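Local coordinates for protein alcohol dehydrogenase (PDB 1H2B) that probably catalyses the NAD-dependent oxidation of alcohols as a zinc-containing alcohol dehydrogenase, at residues V262-Y273 with Y286-T294. Residues are numbered along the deposited sequence; the frame is centred on the assembly and turned at random.
Sequences VGSQATVDYTPY and YGGELRFPT. With NAJ (nicotinamide-adenine-dinucleotide (acidic form)), chain I.
The side-chain amide of Gln265 serves both backbone polar atoms of Glu289. This joins helix 265-270 of the Rossmann-type NAD-binding domain to strand 289-293, which pairs antiparallel with its counterpart in a second subunit. Glu289 N gives an almost straight bond to Gln265 OE1 (2.7 Å, 173°). Gln265 NE2 returns an equally straight one to Glu289 O at 3.0 Å, with Glu289 O lying in the plane of the Gln265 amide. The bend at chi2 (60°) turns the amide back to the strand. NE2 also donates to Asp269 OD2, which it meets from above the carboxylate plane. Farther along, waters bridge the helix side and the strand. One water accepts from Arg291 N and lies within bonding distance of Val268 O and Asp269 OD1. A second lies within bonding distance of Asp269 O and Arg291 O. A third donates to Arg291 O at 2.8 Å and also bonds Tyr273 OH. On the apolar side Pro272 CB sits over the Phe292 ring face, a CH-pi contact, and the Phe292 edge points at the Tyr273 face. At the cofactor end, Gly288 N makes a weak bond to Gly263 O. A hydroxyl of the nicotinamide ribose, O3D, bridges the segments there: it donates to Val262 O at 2.9 Å and accepts from Tyr286 N at 3.2 Å.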
ATOM      1  N   VAL B 262      -1.451  23.491  13.085  1.00 13.41           N
ATOM      2  CA  VAL B 262      -1.734  24.502  14.131  1.00 13.08           C
ATOM      3  C   VAL B 262      -2.218  23.793  15.412  1.00 16.33           C
ATOM      4  O   VAL B 262      -1.608  23.936  16.503  1.00 18.23           O
ATOM      5  CB  VAL B 262      -2.838  25.456  13.677  1.00 12.85           C
ATOM      6  CG1 VAL B 262      -3.006  26.599  14.739  1.00 15.90           C
ATOM      7  CG2 VAL B 262      -2.507  26.059  12.286  1.00 15.01           C
ATOM      8  N   GLY B 263      -3.335  23.067  15.293  1.00 15.73           N
ATOM      9  CA  GLY B 263      -3.812  22.276  16.414  1.00 18.12           C
ATOM     10  C   GLY B 263      -4.651  23.037  17.414  1.00 19.29           C
ATOM     11  O   GLY B 263      -5.037  22.460  18.428  1.00 18.70           O
ATOM     12  N   SER B 264      -4.950  24.309  17.144  1.00 18.71           N
ATOM     13  CA  SER B 264      -5.838  25.061  18.053  1.00 17.75           C
ATOM     14  C   SER B 264      -7.281  24.595  17.928  1.00 15.89           C
ATOM     15  O   SER B 264      -7.665  23.929  16.944  1.00 16.10           O
ATOM     16  CB  SER B 264      -5.804  26.557  17.749  1.00 17.60           C
ATOM     17  OG  SER B 264      -6.294  26.817  16.419  1.00 18.23           O
ATOM     18  N   GLN B 265      -8.109  24.936  18.922  1.00 16.13           N
ATOM     19  CA  GLN B 265      -9.534  24.674  18.707  1.00 15.58           C
ATOM     20  C   GLN B 265     -10.094  25.260  17.432  1.00 16.55           C
ATOM     21  O   GLN B 265     -10.841  24.556  16.746  1.00 16.40           O
ATOM     22  CB  GLN B 265     -10.357  25.120  19.926  1.00 16.84           C
ATOM     23  CG  GLN B 265     -11.715  24.485  19.950  1.00 14.73           C
ATOM     24  CD  GLN B 265     -11.651  22.972  19.997  1.00 16.00           C
ATOM     25  OE1 GLN B 265     -11.167  22.396  21.006  1.00 17.58           O
ATOM     26  NE2 GLN B 265     -12.148  22.318  18.946  1.00 18.07           N
ATOM     27  N   ALA B 266      -9.668  26.488  17.069  1.00 17.17           N
ATOM     28  CA  ALA B 266     -10.140  27.121  15.844  1.00 22.26           C
ATOM     29  C   ALA B 266      -9.850  26.226  14.647  1.00 19.10           C
ATOM     30  O   ALA B 266     -10.739  25.944  13.822  1.00 20.61           O
ATOM     31  CB  ALA B 266      -9.507  28.470  15.677  1.00 22.35           C
ATOM     32  N   THR B 267      -8.615  25.736  14.548  1.00 16.33           N
ATOM     33  CA  THR B 267      -8.334  24.969  13.323  1.00 15.11           C
ATOM     34  C   THR B 267      -8.925  23.589  13.347  1.00 17.50           C
ATOM     35  O   THR B 267      -9.318  23.039  12.327  1.00 18.20           O
ATOM     36  CB  THR B 267      -6.812  24.836  13.037  1.00 13.48           C
ATOM     37  OG1 THR B 267      -6.143  24.159  14.110  1.00 15.14           O
ATOM     38  CG2 THR B 267      -6.226  26.203  12.911  1.00 16.21           C
ATOM     39  N   VAL B 268      -8.959  22.984  14.520  1.00 16.36           N
ATOM     40  CA  VAL B 268      -9.516  21.619  14.626  1.00 17.63           C
ATOM     41  C   VAL B 268     -11.006  21.656  14.292  1.00 18.03           C
ATOM     42  O   VAL B 268     -11.554  20.684  13.790  1.00 19.41           O
ATOM     43  CB  VAL B 268      -9.192  21.076  16.041  1.00 15.71           C
ATOM     44  CG1 VAL B 268      -9.933  19.777  16.371  1.00 25.44           C
ATOM     45  CG2 VAL B 268      -7.701  20.850  16.167  1.00 19.51           C
ATOM     46  N   ASP B 269     -11.610  22.807  14.505  1.00 19.16           N
ATOM     47  CA  ASP B 269     -13.017  22.931  14.176  1.00 19.30           C
ATOM     48  C   ASP B 269     -13.282  23.082  12.716  1.00 17.38           C
ATOM     49  O   ASP B 269     -14.218  22.487  12.223  1.00 19.07           O
ATOM     50  CB  ASP B 269     -13.676  23.990  14.958  1.00 21.68           C
ATOM     51  CG  ASP B 269     -14.018  23.475  16.371  1.00 22.33           C
ATOM     52  OD1 ASP B 269     -14.337  22.241  16.625  1.00 30.12           O
ATOM     53  OD2 ASP B 269     -13.934  24.271  17.241  1.00 22.61           O
ATOM     54  N   TYR B 270     -12.452  23.852  12.000  1.00 15.44           N
ATOM     55  CA  TYR B 270     -12.760  24.046  10.584  1.00 15.99           C
ATOM     56  C   TYR B 270     -12.095  23.057   9.614  1.00 13.42           C
ATOM     57  O   TYR B 270     -12.642  22.803   8.509  1.00 14.43           O
ATOM     58  CB  TYR B 270     -12.534  25.517  10.113  1.00 16.12           C
ATOM     59  CG  TYR B 270     -11.102  26.017   9.902  1.00 13.90           C
ATOM     60  CD1 TYR B 270     -10.346  25.612   8.785  1.00 13.42           C
ATOM     61  CD2 TYR B 270     -10.565  26.988  10.759  1.00 15.20           C
ATOM     62  CE1 TYR B 270      -9.085  26.106   8.583  1.00 14.05           C
ATOM     63  CE2 TYR B 270      -9.283  27.507  10.571  1.00 13.51           C
ATOM     64  CZ  TYR B 270      -8.563  27.058   9.470  1.00 16.33           C
ATOM     65  OH  TYR B 270      -7.308  27.567   9.237  1.00 16.86           O
ATOM     66  N   THR B 271     -10.944  22.506  10.012  1.00 15.01           N
ATOM     67  CA  THR B 271     -10.225  21.699   9.018  1.00 16.33           C
ATOM     68  C   THR B 271     -10.983  20.454   8.522  1.00 14.66           C
ATOM     69  O   THR B 271     -10.900  20.147   7.361  1.00 13.94           O
ATOM     70  CB  THR B 271      -8.802  21.341   9.444  1.00 15.36           C
ATOM     71  OG1 THR B 271      -8.804  20.768  10.763  1.00 17.98           O
ATOM     72  CG2 THR B 271      -7.944  22.643   9.529  1.00 17.80           C
ATOM     73  N   PRO B 272     -11.774  19.742   9.337  1.00 15.53           N
ATOM     74  CA  PRO B 272     -12.526  18.598   8.791  1.00 15.05           C
ATOM     75  C   PRO B 272     -13.495  19.039   7.707  1.00 15.27           C
ATOM     76  O   PRO B 272     -13.766  18.245   6.819  1.00 14.94           O
ATOM     77  CB  PRO B 272     -13.285  18.041  10.007  1.00 17.24           C
ATOM     78  CG  PRO B 272     -12.476  18.537  11.203  1.00 18.87           C
ATOM     79  CD  PRO B 272     -11.958  19.917  10.789  1.00 15.73           C
ATOM     80  N   TYR B 273     -13.990  20.298   7.759  1.00 14.24           N
ATOM     81  CA  TYR B 273     -14.975  20.775   6.814  1.00 15.86           C
ATOM     82  C   TYR B 273     -14.317  21.183   5.497  1.00 16.04           C
ATOM     83  O   TYR B 273     -15.054  21.501   4.537  1.00 19.31           O
ATOM     84  CB  TYR B 273     -15.755  21.949   7.430  1.00 16.09           C
ATOM     85  CG  TYR B 273     -16.697  21.462   8.500  1.00 13.67           C
ATOM     86  CD1 TYR B 273     -16.296  21.440   9.815  1.00 15.21           C
ATOM     87  CD2 TYR B 273     -17.939  20.961   8.171  1.00 19.83           C
ATOM     88  CE1 TYR B 273     -17.163  20.968  10.839  1.00 19.11           C
ATOM     89  CE2 TYR B 273     -18.816  20.457   9.188  1.00 20.20           C
ATOM     90  CZ  TYR B 273     -18.390  20.470  10.487  1.00 22.28           C
ATOM     91  OH  TYR B 273     -19.235  19.986  11.456  1.00 23.57           O
ATOM     92  N   TYR B 286      -1.691  20.111  17.923  1.00 13.95           N
ATOM     93  CA  TYR B 286      -2.576  19.585  18.966  1.00 14.75           C
ATOM     94  C   TYR B 286      -2.856  20.678  20.002  1.00 14.98           C
ATOM     95  O   TYR B 286      -2.212  21.722  20.029  1.00 16.39           O
ATOM     96  CB  TYR B 286      -2.014  18.309  19.638  1.00 15.17           C
ATOM     97  CG  TYR B 286      -0.694  18.547  20.274  1.00 13.07           C
ATOM     98  CD1 TYR B 286      -0.642  19.003  21.574  1.00 16.44           C
ATOM     99  CD2 TYR B 286       0.506  18.450  19.548  1.00 13.51           C
ATOM    100  CE1 TYR B 286       0.571  19.309  22.177  1.00 15.74           C
ATOM    101  CE2 TYR B 286       1.713  18.738  20.146  1.00 15.50           C
ATOM    102  CZ  TYR B 286       1.724  19.175  21.470  1.00 15.27           C
ATOM    103  OH  TYR B 286       2.913  19.526  22.054  1.00 18.72           O
ATOM    104  N   GLY B 287      -3.876  20.411  20.820  1.00 15.78           N
ATOM    105  CA  GLY B 287      -4.331  21.336  21.870  1.00 17.60           C
ATOM    106  C   GLY B 287      -5.842  21.393  21.910  1.00 19.55           C
ATOM    107  O   GLY B 287      -6.452  21.537  22.987  1.00 24.47           O
ATOM    108  N   GLY B 288      -6.438  21.261  20.728  1.00 17.86           N
ATOM    109  CA  GLY B 288      -7.877  21.377  20.510  1.00 18.87           C
ATOM    110  C   GLY B 288      -8.555  20.016  20.588  1.00 20.28           C
ATOM    111  O   GLY B 288      -7.887  18.973  20.577  1.00 22.09           O
ATOM    112  N   GLU B 289      -9.867  19.999  20.715  1.00 17.61           N
ATOM    113  CA  GLU B 289     -10.551  18.716  20.789  1.00 18.33           C
ATOM    114  C   GLU B 289     -11.236  18.485  19.453  1.00 18.51           C
ATOM    115  O   GLU B 289     -11.931  19.349  18.972  1.00 20.45           O
ATOM    116  CB  GLU B 289     -11.569  18.713  21.936  1.00 21.26           C
ATOM    117  CG  GLU B 289     -12.236  17.348  22.070  1.00 26.76           C
ATOM    118  CD  GLU B 289     -11.917  16.610  23.368  1.00 41.25           C
ATOM    119  OE1 GLU B 289     -10.885  16.911  24.029  1.00 55.19           O
ATOM    120  OE2 GLU B 289     -12.712  15.711  23.725  1.00 45.09           O
ATOM    121  N   LEU B 290     -11.040  17.316  18.834  1.00 16.54           N
ATOM    122  CA  LEU B 290     -11.729  17.027  17.565  1.00 20.91           C
ATOM    123  C   LEU B 290     -13.204  16.795  17.867  1.00 24.32           C
ATOM    124  O   LEU B 290     -13.492  16.107  18.834  1.00 27.92           O
ATOM    125  CB  LEU B 290     -11.005  15.825  16.898  1.00 20.56           C
ATOM    126  CG  LEU B 290     -11.499  15.221  15.585  1.00 25.33           C
ATOM    127  CD1 LEU B 290     -11.364  16.205  14.439  1.00 26.80           C
ATOM    128  CD2 LEU B 290     -10.654  13.979  15.282  1.00 28.84           C
ATOM    129  N   ARG B 291     -14.140  17.403  17.102  1.00 19.03           N
ATOM    130  CA  ARG B 291     -15.589  17.228  17.280  1.00 23.25           C
ATOM    131  C   ARG B 291     -16.301  17.305  15.946  1.00 26.41           C
ATOM    132  O   ARG B 291     -16.423  18.383  15.324  1.00 29.55           O
ATOM    133  CB  ARG B 291     -16.263  18.246  18.204  1.00 28.15           C
ATOM    134  CG  ARG B 291     -15.421  19.414  18.679  1.00 42.77           C
ATOM    135  CD  ARG B 291     -15.845  19.977  20.036  1.00 50.30           C
ATOM    136  NE  ARG B 291     -14.940  19.646  21.148  1.00 53.76           N
ATOM    137  CZ  ARG B 291     -15.246  18.824  22.154  1.00 58.55           C
ATOM    138  NH1 ARG B 291     -16.434  18.239  22.200  1.00 62.26           N
ATOM    139  NH2 ARG B 291     -14.371  18.583  23.129  1.00 56.15           N
ATOM    140  N   PHE B 292     -16.750  16.164  15.465  1.00 17.06           N
ATOM    141  CA  PHE B 292     -17.273  16.116  14.110  1.00 15.84           C
ATOM    142  C   PHE B 292     -18.364  15.062  14.039  1.00 16.03           C
ATOM    143  O   PHE B 292     -18.205  13.996  14.625  1.00 16.25           O
ATOM    144  CB  PHE B 292     -16.128  15.771  13.142  1.00 18.25           C
ATOM    145  CG  PHE B 292     -16.439  15.979  11.696  1.00 16.53           C
ATOM    146  CD1 PHE B 292     -16.522  17.260  11.156  1.00 16.61           C
ATOM    147  CD2 PHE B 292     -16.595  14.907  10.842  1.00 17.92           C
ATOM    148  CE1 PHE B 292     -16.771  17.472   9.793  1.00 20.65           C
ATOM    149  CE2 PHE B 292     -16.803  15.108   9.484  1.00 17.79           C
ATOM    150  CZ  PHE B 292     -16.904  16.369   8.951  1.00 17.92           C
ATOM    151  N   PRO B 293     -19.481  15.307  13.362  1.00 14.99           N
ATOM    152  CA  PRO B 293     -20.557  14.299  13.338  1.00 15.40           C
ATOM    153  C   PRO B 293     -20.158  12.997  12.589  1.00 15.53           C
ATOM    154  O   PRO B 293     -19.630  13.052  11.461  1.00 14.78           O
ATOM    155  CB  PRO B 293     -21.709  15.004  12.581  1.00 19.18           C
ATOM    156  CG  PRO B 293     -21.313  16.437  12.462  1.00 22.59           C
ATOM    157  CD  PRO B 293     -19.842  16.546  12.644  1.00 17.86           C
ATOM    158  N   THR B 294     -20.399  11.847  13.203  1.00 15.22           N
ATOM    159  CA  THR B 294     -20.102  10.606  12.443  1.00 13.65           C
ATOM    160  C   THR B 294     -20.892  10.423  11.162  1.00 14.43           C
ATOM    161  O   THR B 294     -20.433   9.747  10.256  1.00 14.71           O
ATOM    162  CB  THR B 294     -20.197   9.337  13.333  1.00 13.46           C
ATOM    163  OG1 THR B 294     -21.503   9.276  13.933  1.00 15.18           O
ATOM    164  CG2 THR B 294     -19.148   9.353  14.473  1.00 16.43           C
TER
HETATM  165  PA  NAJ I1361       4.011  27.733  15.182  1.00 17.71           P
HETATM  166  O1A NAJ I1361       3.554  28.588  16.331  1.00 18.35           O
HETATM  167  O2A NAJ I1361       5.378  28.008  14.534  1.00 17.12           O
HETATM  168  O5B NAJ I1361       3.022  27.830  13.932  1.00 17.76           O
HETATM  169  C5B NAJ I1361       1.597  27.889  14.082  1.00 17.01           C
HETATM  170  C4B NAJ I1361       1.122  28.607  12.830  1.00 15.34           C
HETATM  171  O4B NAJ I1361      -0.317  28.515  12.818  1.00 14.23           O
HETATM  172  C3B NAJ I1361       1.534  30.078  12.767  1.00 15.86           C
HETATM  173  O3B NAJ I1361       2.106  30.418  11.493  1.00 18.05           O
HETATM  174  C2B NAJ I1361       0.179  30.722  13.019  1.00 17.90           C
HETATM  175  O2B NAJ I1361       0.063  32.058  12.504  1.00 18.14           O
HETATM  176  C1B NAJ I1361      -0.818  29.762  12.356  1.00 16.05           C
HETATM  177  N9A NAJ I1361      -2.199  29.884  12.821  1.00 17.34           N
HETATM  178  C8A NAJ I1361      -2.707  30.230  14.081  1.00 19.14           C
HETATM  179  N7A NAJ I1361      -4.066  30.175  14.046  1.00 17.28           N
HETATM  180  C5A NAJ I1361      -4.431  29.809  12.782  1.00 16.16           C
HETATM  181  C6A NAJ I1361      -5.643  29.600  12.172  1.00 17.04           C
HETATM  182  N6A NAJ I1361      -6.815  29.787  12.794  1.00 17.61           N
HETATM  183  N1A NAJ I1361      -5.655  29.160  10.874  1.00 15.51           N
HETATM  184  C2A NAJ I1361      -4.493  28.992  10.141  1.00 14.92           C
HETATM  185  N3A NAJ I1361      -3.307  29.226  10.744  1.00 13.16           N
HETATM  186  C4A NAJ I1361      -3.281  29.632  12.041  1.00 15.34           C
HETATM  187  O3  NAJ I1361       3.908  26.231  15.689  1.00 16.09           O
HETATM  188  PN  NAJ I1361       4.825  24.958  15.308  1.00 15.94           P
HETATM  189  O1N NAJ I1361       5.987  24.893  16.187  1.00 15.80           O
HETATM  190  O2N NAJ I1361       5.008  24.909  13.844  1.00 15.31           O
HETATM  191  O5D NAJ I1361       3.858  23.786  15.826  1.00 14.60           O
HETATM  192  C5D NAJ I1361       2.630  23.579  15.133  1.00 15.36           C
HETATM  193  C4D NAJ I1361       1.754  22.633  15.939  1.00 14.07           C
HETATM  194  O4D NAJ I1361       2.314  21.313  15.829  1.00 15.72           O
HETATM  195  C3D NAJ I1361       1.730  22.931  17.438  1.00 13.51           C
HETATM  196  O3D NAJ I1361       0.474  22.466  17.965  1.00 15.30           O
HETATM  197  C2D NAJ I1361       2.862  22.048  17.981  1.00 16.56           C
HETATM  198  O2D NAJ I1361       2.786  21.746  19.345  1.00 16.12           O
HETATM  199  C1D NAJ I1361       2.605  20.805  17.109  1.00 14.56           C
HETATM  200  N1N NAJ I1361       3.662  19.800  17.000  1.00 14.82           N
HETATM  201  C2N NAJ I1361       3.252  18.530  16.721  1.00 14.47           C
HETATM  202  C3N NAJ I1361       4.193  17.530  16.537  1.00 13.13           C
HETATM  203  C7N NAJ I1361       3.733  16.130  16.294  1.00 14.95           C
HETATM  204  O7N NAJ I1361       4.716  15.217  16.216  1.00 14.75           O
HETATM  205  N7N NAJ I1361       2.469  15.752  16.084  1.00 13.75           N
HETATM  206  C4N NAJ I1361       5.602  17.787  16.602  1.00 16.75           C
HETATM  207  C5N NAJ I1361       5.953  19.161  16.717  1.00 16.34           C
HETATM  208  C6N NAJ I1361       4.998  20.133  16.946  1.00 16.13           C
HETATM  209  O   HOH W   1     -13.482  19.731  15.359  1.00 20.39           O
HETATM  210  O   HOH W   2     -15.397  20.087  13.431  1.00 30.76           O
HETATM  211  O   HOH W   3     -18.249  19.923  13.899  1.00 27.03           O